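Local coordinates for protein ribulose-5-phosphate reductase 1 (Staphylococcus aureus, PDB 6XHK) that catalyses the NADPH-dependent reduction of D-ribulose 5-phosphate to D-ribitol 5-phosphate, a step in making the poly(ribitol phosphate) wall teichoic acid of the cell wall, at residues S138-Y142 against L304-K308; Y200-H204 against T330-K334; I243-E249 against L268-L274. One frame throughout, in Å; residues are numbered along the deposited sequence.

Interaction 1: residues S138-Y142 against L304-K308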
loop_
_atom_site.group_PDB
_atom_site.type_symbol
_atom_site.label_atom_id
_atom_site.label_comp_id
_atom_site.label_asym_id
_atom_site.label_seq_id
_atom_site.Cartn_x
_atom_site.Cartn_y
_atom_site.Cartn_z
ATOM N N SER A 138 1.298 13.600 -6.234
ATOM C CA SER A 138 1.607 12.413 -7.032
ATOM C C SER A 138 2.169 11.283 -6.167
ATOM O O SER A 138 2.001 10.098 -6.487
ATOM C CB SER A 138 2.587 12.757 -8.153
ATOM O OG SER A 138 3.862 13.095 -7.629
ATOM N N ILE A 139 2.821 11.616 -5.060
ATOM C CA ILE A 139 3.394 10.579 -4.222
ATOM C C ILE A 139 2.505 10.261 -3.019
ATOM O O ILE A 139 2.505 9.114 -2.550
ATOM C CB ILE A 139 4.838 10.966 -3.826
ATOM C CG1 ILE A 139 4.863 12.174 -2.897
ATOM C CG2 ILE A 139 5.666 11.263 -5.084
ATOM C CD1 ILE A 139 6.235 12.794 -2.797
ATOM N N ILE A 140 1.701 11.214 -2.554
ATOM C CA ILE A 140 0.599 10.933 -1.652
ATOM C C ILE A 140 -0.433 9.967 -2.247
ATOM O O ILE A 140 -1.253 9.429 -1.502
ATOM C CB ILE A 140 -0.009 12.301 -1.225
ATOM C CG1 ILE A 140 1.070 13.172 -0.591
ATOM C CG2 ILE A 140 -1.223 12.203 -0.317
ATOM C CD1 ILE A 140 1.737 12.515 0.601
ATOM N N SER A 141 -0.418 9.717 -3.565
ATOM C CA SER A 141 -1.443 8.831 -4.135
ATOM C C SER A 141 -1.385 7.418 -3.537
ATOM O O SER A 141 -2.428 6.788 -3.306
ATOM C CB SER A 141 -1.338 8.765 -5.662
ATOM O OG SER A 141 -0.041 8.414 -6.103
ATOM N N TYR A 142 -0.192 6.898 -3.271
ATOM C CA TYR A 142 -0.107 5.548 -2.706
ATOM C C TYR A 142 0.054 5.579 -1.182
ATOM O O TYR A 142 0.891 4.904 -0.600
ATOM C CB TYR A 142 1.002 4.746 -3.386
ATOM C CG TYR A 142 2.309 5.463 -3.678
ATOM C CD1 TYR A 142 2.652 5.834 -4.969
ATOM C CD2 TYR A 142 3.244 5.678 -2.666
ATOM C CE1 TYR A 142 3.856 6.454 -5.237
ATOM C CE2 TYR A 142 4.454 6.295 -2.922
ATOM C CZ TYR A 142 4.757 6.689 -4.216
ATOM O OH TYR A 142 5.961 7.321 -4.502
ATOM N N LEU A 304 9.479 8.574 0.528
ATOM C CA LEU A 304 8.424 7.947 -0.277
ATOM C C LEU A 304 8.535 8.292 -1.747
ATOM O O LEU A 304 8.102 7.511 -2.602
ATOM C CB LEU A 304 7.044 8.362 0.224
ATOM C CG LEU A 304 6.539 7.521 1.387
ATOM C CD1 LEU A 304 5.334 8.156 2.068
ATOM C CD2 LEU A 304 6.176 6.149 0.836
ATOM N N ALA A 305 9.089 9.459 -2.059
ATOM C CA ALA A 305 9.197 9.877 -3.444
ATOM C C ALA A 305 10.067 8.923 -4.263
ATOM O O ALA A 305 9.819 8.742 -5.464
ATOM C CB ALA A 305 9.739 11.293 -3.483
ATOM N N LEU A 306 11.071 8.286 -3.634
ATOM C CA LEU A 306 11.904 7.297 -4.319
ATOM C C LEU A 306 11.132 6.081 -4.801
ATOM O O LEU A 306 11.687 5.314 -5.598
ATOM C CB LEU A 306 13.059 6.841 -3.428
ATOM C CG LEU A 306 14.304 7.711 -3.485
ATOM C CD1 LEU A 306 14.775 7.779 -4.931
ATOM C CD2 LEU A 306 14.034 9.115 -2.948
ATOM N N LEU A 307 9.887 5.891 -4.348
ATOM C CA LEU A 307 9.041 4.812 -4.840
ATOM C C LEU A 307 8.277 5.170 -6.098
ATOM O O LEU A 307 7.876 4.258 -6.834
ATOM C CB LEU A 307 8.006 4.392 -3.802
ATOM C CG LEU A 307 8.263 3.112 -3.029
ATOM C CD1 LEU A 307 7.225 3.018 -1.934
ATOM C CD2 LEU A 307 8.264 1.876 -3.918
ATOM N N LYS A 308 8.020 6.464 -6.330
ATOM C CA LYS A 308 7.313 6.905 -7.529
ATOM C C LYS A 308 8.076 6.411 -8.746
ATOM O O LYS A 308 9.183 6.883 -9.025
ATOM C CB LYS A 308 7.162 8.432 -7.567
ATOM C CG LYS A 308 6.420 8.999 -8.800
ATOM C CD LYS A 308 6.344 10.526 -8.692
ATOM C CE LYS A 308 5.706 11.210 -9.886
ATOM N NZ LYS A 308 5.894 12.679 -9.755
#

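Interaction 2: residues Y200-H204 against T330-K334. With NDP (NADPH dihydro-nicotinamide-adenine-dinucleotide phosphate), chain B.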
loop_
_atom_site.group_PDB
_atom_site.type_symbol
_atom_site.label_atom_id
_atom_site.label_comp_id
_atom_site.label_asym_id
_atom_site.label_seq_id
_atom_site.Cartn_x
_atom_site.Cartn_y
_atom_site.Cartn_z
ATOM N N TYR A 200 19.622 -4.207 -7.361
ATOM C CA TYR A 200 18.774 -3.081 -7.773
ATOM C C TYR A 200 17.874 -2.617 -6.629
ATOM O O TYR A 200 17.985 -1.478 -6.162
ATOM C CB TYR A 200 17.924 -3.477 -8.990
ATOM C CG TYR A 200 17.210 -2.335 -9.698
ATOM C CD1 TYR A 200 16.468 -2.568 -10.854
ATOM C CD2 TYR A 200 17.321 -1.015 -9.253
ATOM C CE1 TYR A 200 15.822 -1.517 -11.533
ATOM C CE2 TYR A 200 16.680 0.041 -9.925
ATOM C CZ TYR A 200 15.935 -0.219 -11.061
ATOM O OH TYR A 200 15.307 0.811 -11.721
ATOM N N LYS A 201 16.989 -3.507 -6.146
ATOM C CA LYS A 201 15.975 -3.088 -5.183
ATOM C C LYS A 201 16.573 -2.800 -3.815
ATOM O O LYS A 201 16.177 -1.830 -3.154
ATOM C CB LYS A 201 14.868 -4.140 -5.082
ATOM C CG LYS A 201 14.066 -4.320 -6.353
ATOM C CD LYS A 201 13.025 -5.404 -6.271
ATOM C CE LYS A 201 12.408 -5.603 -7.633
ATOM N NZ LYS A 201 11.348 -6.614 -7.698
ATOM N N LEU A 202 17.534 -3.607 -3.377
ATOM C CA LEU A 202 18.098 -3.418 -2.049
ATOM C C LEU A 202 18.934 -2.155 -1.932
ATOM O O LEU A 202 19.084 -1.638 -0.818
ATOM C CB LEU A 202 18.918 -4.640 -1.658
ATOM C CG LEU A 202 18.097 -5.910 -1.472
ATOM C CD1 LEU A 202 19.017 -7.112 -1.545
ATOM C CD2 LEU A 202 17.389 -5.820 -0.125
ATOM N N SER A 203 19.449 -1.632 -3.053
ATOM C CA SER A 203 20.212 -0.389 -2.989
ATOM C C SER A 203 19.358 0.778 -2.507
ATOM O O SER A 203 19.895 1.743 -1.956
ATOM C CB SER A 203 20.809 -0.068 -4.348
ATOM O OG SER A 203 19.844 -0.273 -5.364
ATOM N N HIS A 204 18.034 0.709 -2.680
ATOM C CA HIS A 204 17.198 1.827 -2.252
ATOM C C HIS A 204 17.104 1.977 -0.746
ATOM O O HIS A 204 16.610 3.012 -0.284
ATOM C CB HIS A 204 15.778 1.734 -2.826
ATOM C CG HIS A 204 15.733 1.750 -4.319
ATOM N ND1 HIS A 204 16.048 0.656 -5.095
ATOM C CD2 HIS A 204 15.484 2.762 -5.179
ATOM C CE1 HIS A 204 15.944 0.980 -6.371
ATOM N NE2 HIS A 204 15.604 2.253 -6.448
ATOM N N THR A 330 7.207 -3.062 -15.096
ATOM C CA THR A 330 8.005 -2.222 -14.207
ATOM C C THR A 330 8.771 -3.062 -13.191
ATOM O O THR A 330 8.224 -3.987 -12.579
ATOM C CB THR A 330 7.108 -1.217 -13.473
ATOM O OG1 THR A 330 6.575 -0.280 -14.415
ATOM C CG2 THR A 330 7.893 -0.442 -12.412
ATOM N N SER A 331 10.045 -2.720 -13.007
ATOM C CA SER A 331 10.899 -3.412 -12.042
ATOM C C SER A 331 10.627 -2.930 -10.619
ATOM O O SER A 331 10.163 -3.692 -9.766
ATOM C CB SER A 331 12.370 -3.202 -12.425
ATOM O OG SER A 331 12.620 -1.849 -12.815
ATOM N N TRP A 332 10.893 -1.650 -10.372
ATOM C CA TRP A 332 10.838 -1.027 -9.060
ATOM C C TRP A 332 9.772 0.060 -9.057
ATOM O O TRP A 332 9.578 0.758 -10.061
ATOM C CB TRP A 332 12.196 -0.401 -8.705
ATOM C CG TRP A 332 12.156 0.588 -7.568
ATOM C CD1 TRP A 332 12.122 1.942 -7.666
ATOM C CD2 TRP A 332 12.208 0.288 -6.162
ATOM N NE1 TRP A 332 12.107 2.511 -6.412
ATOM C CE2 TRP A 332 12.167 1.518 -5.472
ATOM C CE3 TRP A 332 12.275 -0.900 -5.421
ATOM C CZ2 TRP A 332 12.192 1.595 -4.078
ATOM C CZ3 TRP A 332 12.305 -0.819 -4.041
ATOM C CH2 TRP A 332 12.263 0.420 -3.382
ATOM N N GLY A 333 9.092 0.209 -7.924
ATOM C CA GLY A 333 8.268 1.370 -7.679
ATOM C C GLY A 333 6.814 1.201 -8.086
ATOM O O GLY A 333 6.395 0.198 -8.676
ATOM N N LYS A 334 6.040 2.232 -7.746
ATOM C CA LYS A 334 4.621 2.371 -8.052
ATOM C C LYS A 334 4.411 3.206 -9.314
ATOM O O LYS A 334 5.156 4.151 -9.578
ATOM C CB LYS A 334 3.910 3.037 -6.867
ATOM C CG LYS A 334 3.947 2.271 -5.531
ATOM C CD LYS A 334 3.090 1.025 -5.574
ATOM C CE LYS A 334 1.635 1.418 -5.406
ATOM N NZ LYS A 334 0.682 0.278 -5.477
HETATM P PA NDP B . 6.552 -6.483 -4.885
HETATM O O1A NDP B . 6.315 -6.815 -6.330
HETATM O O2A NDP B . 7.215 -5.114 -4.766
HETATM O O5B NDP B . 7.466 -7.691 -4.202
HETATM C C5B NDP B . 8.247 -7.432 -2.989
HETATM C C4B NDP B . 9.714 -7.992 -3.119
HETATM O O4B NDP B . 9.878 -9.125 -2.489
HETATM C C3B NDP B . 10.064 -8.295 -4.604
HETATM O O3B NDP B . 11.116 -7.540 -5.022
HETATM C C2B NDP B . 10.515 -9.748 -4.672
HETATM O O2B NDP B . 11.694 -9.735 -5.581
HETATM C C1B NDP B . 10.857 -10.007 -3.434
HETATM N N9A NDP B . 10.881 -11.430 -3.079
HETATM C C8A NDP B . 10.471 -12.511 -3.804
HETATM N N7A NDP B . 10.698 -13.639 -3.072
HETATM C C5A NDP B . 11.236 -13.258 -1.924
HETATM C C6A NDP B . 11.708 -14.075 -0.715
HETATM N N6A NDP B . 11.565 -15.514 -0.742
HETATM N N1A NDP B . 12.270 -13.392 0.402
HETATM C C2A NDP B . 12.405 -11.952 0.408
HETATM N N3A NDP B . 11.944 -11.177 -0.762
HETATM C C4A NDP B . 11.355 -11.894 -1.928
HETATM O O3 NDP B . 5.090 -6.380 -4.044
HETATM P PN NDP B . 4.821 -5.467 -2.639
HETATM O O1N NDP B . 6.145 -5.113 -1.957
HETATM O O2N NDP B . 4.159 -4.178 -3.003
HETATM O O5D NDP B . 3.808 -6.357 -1.659
HETATM C C5D NDP B . 3.716 -7.787 -1.842
HETATM C C4D NDP B . 2.575 -8.437 -1.234
HETATM O O4D NDP B . 1.808 -7.519 -0.194
HETATM C C3D NDP B . 1.496 -8.847 -2.264
HETATM O O3D NDP B . 1.023 -10.241 -2.010
HETATM C C2D NDP B . 0.501 -7.939 -2.109
HETATM O O2D NDP B . -0.816 -8.410 -2.536
HETATM C C1D NDP B . 0.529 -7.580 -0.518
HETATM N N1N NDP B . -0.261 -6.394 -0.124
HETATM C C2N NDP B . -0.996 -6.483 1.140
HETATM C C3N NDP B . -2.018 -5.426 1.595
HETATM C C7N NDP B . -2.764 -5.649 2.974
HETATM O O7N NDP B . -3.821 -5.105 3.187
HETATM N N7N NDP B . -2.151 -6.517 3.982
HETATM C C4N NDP B . -2.075 -4.073 0.844
HETATM C C5N NDP B . -1.453 -4.135 -0.569
HETATM C C6N NDP B . -0.356 -5.165 -0.918
HETATM P P2B NDP B . 11.520 -10.555 -6.975
HETATM O O1X NDP B . 10.925 -11.926 -6.733
HETATM O O2X NDP B . 10.567 -9.770 -7.859
HETATM O O3X NDP B . 12.895 -10.703 -7.605
#

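Interaction 3: residues I243-E249 against L268-L274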
loop_
_atom_site.group_PDB
_atom_site.type_symbol
_atom_site.label_atom_id
_atom_site.label_comp_id
_atom_site.label_asym_id
_atom_site.label_seq_id
_atom_site.Cartn_x
_atom_site.Cartn_y
_atom_site.Cartn_z
ATOM N N ILE A 243 11.236 -17.552 10.628
ATOM C CA ILE A 243 11.065 -18.484 11.738
ATOM C C ILE A 243 12.432 -18.986 12.206
ATOM O O ILE A 243 12.743 -18.972 13.404
ATOM C CB ILE A 243 10.122 -19.638 11.330
ATOM C CG1 ILE A 243 8.645 -19.219 11.361
ATOM C CG2 ILE A 243 10.318 -20.859 12.228
ATOM C CD1 ILE A 243 7.720 -20.239 10.737
ATOM N N ASP A 244 13.291 -19.382 11.256
ATOM C CA ASP A 244 14.576 -19.989 11.615
ATOM C C ASP A 244 15.518 -19.003 12.288
ATOM O O ASP A 244 16.211 -19.363 13.247
ATOM C CB ASP A 244 15.258 -20.603 10.395
ATOM C CG ASP A 244 14.494 -21.779 9.834
ATOM O OD1 ASP A 244 13.295 -21.929 10.138
ATOM O OD2 ASP A 244 15.109 -22.598 9.128
ATOM N N TYR A 245 15.571 -17.765 11.809
ATOM C CA TYR A 245 16.595 -16.839 12.279
ATOM C C TYR A 245 16.153 -15.960 13.451
ATOM O O TYR A 245 17.000 -15.310 14.071
ATOM C CB TYR A 245 17.081 -15.943 11.120
ATOM C CG TYR A 245 17.987 -16.633 10.100
ATOM C CD1 TYR A 245 17.448 -17.336 9.025
ATOM C CD2 TYR A 245 19.386 -16.615 10.242
ATOM C CE1 TYR A 245 18.259 -17.984 8.107
ATOM C CE2 TYR A 245 20.213 -17.261 9.329
ATOM C CZ TYR A 245 19.638 -17.947 8.266
ATOM O OH TYR A 245 20.436 -18.592 7.350
ATOM N N ILE A 246 14.879 -15.925 13.795
ATOM C CA ILE A 246 14.405 -14.916 14.738
ATOM C C ILE A 246 14.727 -15.343 16.169
ATOM O O ILE A 246 14.668 -16.535 16.515
ATOM C CB ILE A 246 12.895 -14.640 14.532
ATOM C CG1 ILE A 246 12.445 -13.452 15.382
ATOM C CG2 ILE A 246 12.032 -15.872 14.817
ATOM C CD1 ILE A 246 11.017 -13.134 15.238
ATOM N N SER A 247 15.073 -14.365 17.007
ATOM C CA SER A 247 15.308 -14.640 18.420
ATOM C C SER A 247 14.103 -15.337 19.052
ATOM O O SER A 247 12.951 -15.067 18.674
ATOM C CB SER A 247 15.622 -13.352 19.184
ATOM O OG SER A 247 16.926 -12.889 18.875
ATOM N N PRO A 248 14.326 -16.228 20.016
ATOM C CA PRO A 248 13.206 -16.938 20.637
ATOM C C PRO A 248 12.314 -15.988 21.410
ATOM O O PRO A 248 12.777 -15.007 21.999
ATOM C CB PRO A 248 13.892 -17.936 21.555
ATOM C CG PRO A 248 15.218 -18.122 20.953
ATOM C CD PRO A 248 15.615 -16.801 20.419
ATOM N N GLU A 249 11.020 -16.297 21.380
ATOM C CA GLU A 249 9.941 -15.478 21.910
ATOM C C GLU A 249 9.694 -14.231 21.077
ATOM O O GLU A 249 8.981 -13.328 21.522
ATOM C CB GLU A 249 10.177 -15.113 23.381
ATOM C CG GLU A 249 9.764 -16.225 24.339
ATOM C CD GLU A 249 9.688 -15.776 25.789
ATOM O OE1 GLU A 249 10.756 -15.535 26.406
ATOM O OE2 GLU A 249 8.551 -15.661 26.306
ATOM N N LEU A 268 9.034 -25.341 15.047
ATOM C CA LEU A 268 9.906 -24.257 15.502
ATOM C C LEU A 268 9.149 -23.083 16.108
ATOM O O LEU A 268 9.705 -22.374 16.952
ATOM C CB LEU A 268 10.754 -23.738 14.345
ATOM C CG LEU A 268 12.202 -24.198 14.290
ATOM C CD1 LEU A 268 12.239 -25.678 14.025
ATOM C CD2 LEU A 268 12.896 -23.464 13.193
ATOM N N VAL A 269 7.921 -22.822 15.653
ATOM C CA VAL A 269 7.091 -21.808 16.300
ATOM C C VAL A 269 6.833 -22.195 17.743
ATOM O O VAL A 269 6.820 -21.338 18.638
ATOM C CB VAL A 269 5.770 -21.602 15.526
ATOM C CG1 VAL A 269 5.042 -20.354 16.016
ATOM C CG2 VAL A 269 6.021 -21.497 14.032
ATOM N N LEU A 270 6.645 -23.499 17.983
ATOM C CA LEU A 270 6.508 -24.044 19.334
ATOM C C LEU A 270 7.816 -23.974 20.118
ATOM O O LEU A 270 7.885 -23.364 21.197
ATOM C CB LEU A 270 6.051 -25.493 19.235
ATOM C CG LEU A 270 4.613 -25.603 18.785
ATOM C CD1 LEU A 270 4.267 -27.046 18.716
ATOM C CD2 LEU A 270 3.768 -24.891 19.779
ATOM N N GLU A 271 8.855 -24.648 19.603
ATOM C CA GLU A 271 10.128 -24.733 20.307
ATOM C C GLU A 271 10.660 -23.351 20.639
ATOM O O GLU A 271 11.349 -23.183 21.648
ATOM C CB GLU A 271 11.146 -25.529 19.476
ATOM N N LYS A 272 10.322 -22.341 19.830
ATOM C CA LYS A 272 10.852 -20.996 20.010
ATOM C C LYS A 272 9.863 -20.010 20.610
ATOM O O LYS A 272 10.267 -18.894 20.940
ATOM C CB LYS A 272 11.327 -20.428 18.682
ATOM C CG LYS A 272 12.583 -20.983 18.105
ATOM C CD LYS A 272 13.184 -19.887 17.253
ATOM C CE LYS A 272 14.396 -20.314 16.491
ATOM N NZ LYS A 272 14.807 -19.199 15.634
ATOM N N GLY A 273 8.591 -20.370 20.745
ATOM C CA GLY A 273 7.650 -19.492 21.408
ATOM C C GLY A 273 7.262 -18.287 20.592
ATOM O O GLY A 273 6.965 -17.226 21.155
ATOM N N LEU A 274 7.245 -18.429 19.270
ATOM C CA LEU A 274 7.040 -17.307 18.369
ATOM C C LEU A 274 5.567 -16.913 18.329
ATOM O O LEU A 274 4.665 -17.756 18.420
ATOM C CB LEU A 274 7.512 -17.679 16.971
ATOM C CG LEU A 274 8.968 -18.117 16.906
ATOM C CD1 LEU A 274 9.331 -18.396 15.471
ATOM C CD2 LEU A 274 9.914 -17.083 17.532
#

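Interaction 1: residues S138-Y142 against L304-K308
Tyr142 reaches across with its phenol and gives a hydrogen bond from OH to the carbonyl oxygen of Leu304, 2.9 Å away. That oxygen lies at the edge of the ring, close to its plane, but the hydroxyl comes at the carbonyl from above its plane, 38° out of it. Leu307 N binds the same oxygen from the opposite face, so Leu304 O takes two bonds at the last turn of helix 299-305. The second polar bond lies at the other end of the contact: CG of Lys308 is anti to its backbone N (chi1 -180°), which starts a straight, extended run that lets NZ donate to Ser138 OG (3.0 Å). Ser138 OG is also bonded to Asp136, its stronger polar partner, and the lysine has a long, weak ion pair with Glu311.

The chain from Ala305 to Lys308 makes a type I beta turn, closed by the backbone bond from Lys308 N to Ala305 O, and leads from helix 299-305 into strand 308-314. The contact thus sets the short helix 137-140 of the catalytic, GroES-like part of a zinc-type alcohol dehydrogenase fold against the turn by which the chain returns to that part from the nucleotide-binding part.

Apolar contacts accompany the two bonds. Ile139 uses both branches: CD1 meets Ala305 CB at 3.9 Å, while CG2 rests on the methylene CD of Lys308 (3.7 Å), the two side chains crossing at about a right angle. Leu304 brings CD2 to Tyr142 CE2, 4.1 Å apart, and Leu307 CB lies obliquely to the ring, 4.0 Å from Tyr142 CZ. Ile139 O lies above one face of the phenol, toward the rim, and near the tyrosine side chain is Glu65, a predicted ligand of the catalytic zinc.

Interaction 2: residues Y200-H204 against T330-K334
His204 lies flat on the indole of Trp332. The imidazole and the five-membered ring stack face to face, with centroids 3.8 Å apart and planes only 13° from parallel; Trp332 CE2 sits over the centre of the imidazole, and His204 NE2 comes down on the indole toward its rim, 3.5 Å from Trp332 NE1. The two side chains run past each other in opposite directions, which leaves His204 CB just past the CZ2-CH2 side of the indole, 3.8 Å from Trp332 CH2. Lys201 approaches the indole obliquely with its CG, 4.0 Å from Trp332 CE3. Its chain then runs on, extended, past Ser331, where CE is 3.6 Å from the backbone oxygen of that residue. Tyr200 meets the same residue at its side chain, CE1 3.5 Å from Ser331 OG.

The next shell fixes the rings. Trp332 CG is anti to the backbone N (chi1 164°), which turns the indole toward His204. His204 ND1 donates to Lys201 O, which lies near the imidazole plane and also accepts from His204 N on the same face of its own plane; this holds the imidazole against rotation. Trp332 NE1 gives its hydrogen to Leu306 O, so the indole is tied at its polar edge, and Tyr177 of helix 174-186 packs on His204.

The amine of Lys201 leaves the protein contact for the cofactor, the loop 330-334 flanking the aliphatic part of the lysine on its way there. NZ donates to O3B of the adenosine ribose of NADPH, 2.8 Å away, and more weakly to O2X of the 2'-phosphate. A positive charge beside that phosphate probably favours NADPH over NADH, in keeping with the enzyme's use of NADPH.

Interaction 3: residues I243-E249 against L268-L274
Lys272 points its extended side chain across to the other segment so that NZ lands among three backbone oxygens where helix 232-245 ends. It donates to Asp244 O (2.8 Å), to Ile246 O (2.8 Å) and to Ile243 O (3.0 Å). The oxygens of Ile243 and Ile246 receive it in their carbonyl planes, whereas at Asp244 it stands well above the plane, 68° out. CG of the lysine lies anti to the carbonyl carbon (chi1 -73°), and the extended chain beyond it carries NZ over to the end of helix 232-245.

Around this grip the branched side chains interleave. Ile243 crosses Leu268 obliquely, CG2 meeting Leu268 CB at 3.6 Å, and sends CD1 to Val269 CG2. Ile246 and Leu274 lie side by side, pointing opposite ways, with CG2 of the first 3.7 Å from CD2 of the second.

The backbone closes the pairing. Glu249 N donates to Lys272 O (2.7 Å), while Gly273, at positive phi, ends helix 266-272 in a Schellman motif. The chain segments leaving both helices come together here (Pro248 CA and Lys272 CA 4.7 Å apart), just before strands 251-254 and 275-278 of the Rossmann-type sheet. Since the carbonyls at a helix's C-terminal end carry partial negative charge, an ammonium bonded to two of them and to Ile246 O just beyond probably offsets part of that charge.

In the fold
Interactions 1 and 2 are neighbours, their centres 13 Å apart, and touch: Leu307 O meets Lys334 N, and Tyr142 packs on the side chain of Lys334. Along the chain their segments alternate, so the two loops cross. Interaction 1 joins helix 137-140 to the turn between helix 299-305 and strand 308-314; interaction 2 sets the loop before strand 334-339, which pairs in parallel with 308-314, against helix 199-202 of the nucleotide-binding part. Together they link the catalytic part to the NADPH site. Interaction 3, nested within both loops, lies about 31 Å from interaction 2 and 36 Å from interaction 1 between centres, at the far edge of the six-stranded parallel sheet.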